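PDB 2QSA: DnaJ homolog dnj-2 from Caenorhabditis elegans, which probably acts as a membrane-bound Hsp40-type co-chaperone of the DNAJC25 family, its J domain, the part crystallised here, being expected to stimulate an Hsp70 partner. Local coordinates for residues T79-D82 with Y83-D86. Numbering follows the deposited sequence.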
ATOM      1  N   THR A  79      -8.856   3.543   7.737  1.00 16.07           N
ATOM      2  CA  THR A  79      -9.468   4.805   8.197  1.00 17.48           C
ATOM      3  C   THR A  79      -8.351   5.861   8.379  1.00 17.95           C
ATOM      4  O   THR A  79      -8.467   7.002   7.912  1.00 18.91           O
ATOM      5  CB  THR A  79     -10.237   4.548   9.514  1.00 17.67           C
ATOM      6  OG1 THR A  79     -11.356   3.695   9.235  1.00 20.08           O
ATOM      7  CG2 THR A  79     -10.715   5.879  10.115  1.00 18.65           C
ATOM      8  N   ASN A  80      -7.234   5.446   8.990  1.00 17.31           N
ATOM      9  CA  ASN A  80      -6.064   6.335   9.141  1.00 17.05           C
ATOM     10  C   ASN A  80      -5.511   6.776   7.780  1.00 17.09           C
ATOM     11  O   ASN A  80      -5.184   7.958   7.563  1.00 16.88           O
ATOM     12  CB  ASN A  80      -4.951   5.622   9.919  1.00 18.72           C
ATOM     13  CG  ASN A  80      -5.290   5.473  11.421  1.00 20.34           C
ATOM     14  OD1 ASN A  80      -6.221   6.089  11.899  1.00 21.57           O
ATOM     15  ND2 ASN A  80      -4.530   4.664  12.139  1.00 20.29           N
ATOM     16  N   TYR A  81      -5.422   5.817   6.865  1.00 16.12           N
ATOM     17  CA  TYR A  81      -4.889   6.098   5.525  1.00 15.55           C
ATOM     18  C   TYR A  81      -5.734   7.116   4.761  1.00 16.44           C
ATOM     19  O   TYR A  81      -5.208   8.128   4.219  1.00 15.33           O
ATOM     20  CB  TYR A  81      -4.814   4.800   4.705  1.00 16.33           C
ATOM     21  CG  TYR A  81      -4.007   5.037   3.419  1.00 15.14           C
ATOM     22  CD1 TYR A  81      -2.672   5.507   3.483  1.00 14.51           C
ATOM     23  CD2 TYR A  81      -4.577   4.821   2.144  1.00 16.77           C
ATOM     24  CE1 TYR A  81      -1.924   5.759   2.342  1.00 15.04           C
ATOM     25  CE2 TYR A  81      -3.851   5.076   0.984  1.00 15.42           C
ATOM     26  CZ  TYR A  81      -2.522   5.532   1.065  1.00 16.40           C
ATOM     27  OH  TYR A  81      -1.782   5.752  -0.047  1.00 16.99           O
ATOM     28  N   ASP A  82      -7.047   6.881   4.774  1.00 16.42           N
ATOM     29  CA  ASP A  82      -7.964   7.807   4.125  1.00 17.17           C
ATOM     30  C   ASP A  82      -7.885   9.228   4.726  1.00 18.51           C
ATOM     31  O   ASP A  82      -7.933  10.233   3.998  1.00 18.26           O
ATOM     32  CB  ASP A  82      -9.381   7.240   4.209  1.00 18.31           C
ATOM     33  CG  ASP A  82      -9.586   6.046   3.290  1.00 17.43           C
ATOM     34  OD1 ASP A  82      -8.764   5.801   2.373  1.00 18.88           O
ATOM     35  OD2 ASP A  82     -10.594   5.315   3.497  1.00 18.26           O
ATOM     36  N   TYR A  83      -7.746   9.308   6.040  1.00 18.21           N
ATOM     37  CA  TYR A  83      -7.581  10.598   6.714  1.00 19.05           C
ATOM     38  C   TYR A  83      -6.288  11.309   6.239  1.00 18.92           C
ATOM     39  O   TYR A  83      -6.283  12.497   5.908  1.00 18.09           O
ATOM     40  CB  TYR A  83      -7.566  10.400   8.223  1.00 19.74           C
ATOM     41  CG  TYR A  83      -7.670  11.724   8.939  1.00 19.87           C
ATOM     42  CD1 TYR A  83      -8.901  12.198   9.365  1.00 23.65           C
ATOM     43  CD2 TYR A  83      -6.547  12.493   9.149  1.00 19.31           C
ATOM     44  CE1 TYR A  83      -8.997  13.413  10.015  1.00 23.47           C
ATOM     45  CE2 TYR A  83      -6.611  13.710   9.811  1.00 22.45           C
ATOM     46  CZ  TYR A  83      -7.853  14.171  10.225  1.00 23.52           C
ATOM     47  OH  TYR A  83      -7.941  15.381  10.883  1.00 24.43           O
ATOM     48  N   TYR A  84      -5.203  10.551   6.198  1.00 17.04           N
ATOM     49  CA  TYR A  84      -3.926  11.045   5.642  1.00 16.57           C
ATOM     50  C   TYR A  84      -4.033  11.554   4.201  1.00 15.99           C
ATOM     51  O   TYR A  84      -3.521  12.629   3.879  1.00 16.63           O
ATOM     52  CB  TYR A  84      -2.965   9.864   5.709  1.00 17.13           C
ATOM     53  CG  TYR A  84      -1.688   9.951   4.909  1.00 16.89           C
ATOM     54  CD1 TYR A  84      -0.654  10.827   5.307  1.00 18.30           C
ATOM     55  CD2 TYR A  84      -1.445   9.059   3.823  1.00 15.91           C
ATOM     56  CE1 TYR A  84       0.579  10.862   4.607  1.00 17.36           C
ATOM     57  CE2 TYR A  84      -0.219   9.096   3.114  1.00 14.03           C
ATOM     58  CZ  TYR A  84       0.790   9.956   3.515  1.00 15.51           C
ATOM     59  OH  TYR A  84       1.981   9.941   2.843  1.00 16.47           O
ATOM     60  N   LEU A  85      -4.700  10.781   3.340  1.00 16.46           N
ATOM     61  CA  LEU A  85      -4.918  11.231   1.960  1.00 16.17           C
ATOM     62  C   LEU A  85      -5.687  12.578   1.949  1.00 16.80           C
ATOM     63  O   LEU A  85      -5.372  13.484   1.173  1.00 17.93           O
ATOM     64  CB  LEU A  85      -5.703  10.203   1.149  1.00 17.24           C
ATOM     65  CG  LEU A  85      -4.972   8.889   0.841  1.00 15.60           C
ATOM     66  CD1 LEU A  85      -5.952   8.029   0.009  1.00 17.60           C
ATOM     67  CD2 LEU A  85      -3.634   9.121   0.041  1.00 15.49           C
ATOM     68  N   ASP A  86      -6.683  12.662   2.811  1.00 17.28           N
ATOM     69  CA  ASP A  86      -7.604  13.818   2.859  1.00 19.23           C
ATOM     70  C   ASP A  86      -7.022  15.030   3.586  1.00 19.98           C
ATOM     71  O   ASP A  86      -7.494  16.183   3.366  1.00 20.40           O
ATOM     72  CB  ASP A  86      -8.941  13.401   3.503  1.00 18.30           C
ATOM     73  CG  ASP A  86      -9.755  12.458   2.636  1.00 21.50           C
ATOM     74  OD1 ASP A  86      -9.428  12.280   1.426  1.00 23.06           O
ATOM     75  OD2 ASP A  86     -10.723  11.862   3.173  1.00 22.02           O
TER
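L85 N donates to Y81 O at 2.8 Å, one rung of an i to i+4 ladder that closes the last turns of helix 75-86, the fourth and last helix of the canonical J-domain fold. Y84 N reaches N80 O at 2.9 Å, Y83 N bonds to T79 O, and the final rung, D86 N to D82 O at 3.0 Å, is more bent at 147°. The acidic side chains of D82 and D86 keep their charged oxygens 6.4 Å apart, measured from D82 OD1 to D86 OD2, and turn to separate partners: D82 to K78 and Y18, D86 to R25. Packing centres on the Y81 ring. Its CG stands anti to the backbone N (chi1 -169°) and beside the carbonyl carbon, a setting in which L85 CG lies over one ring face in a CH-pi contact, 4.2 Å from the Y81 ring centroid, and L85 CD1 approaches Y81 CE2 at 3.8 Å. Y84 meets the same ring obliquely, planes at 39°, through its CD2, 3.6 Å from Y81 CE1. Outside these two segments, the Y81 and Y11 rings meet edge-to-face, and the phenol oxygens of Y81 and Y84 bond to the backbone nitrogens of C17 and A7. With an alanine here in place of Y81, L85 CG would probably lose its aromatic face, a gap would open beside Y84, and C17 N would be left without its hydroxyl partner. The chemistry thus divides the helix end: carboxylates pair with basic or hydroxyl groups, while two buried tyrosines combine apolar ring contacts with hydroxyl bonds that tie the helix to the N-terminal segment and the start of helix 17-20.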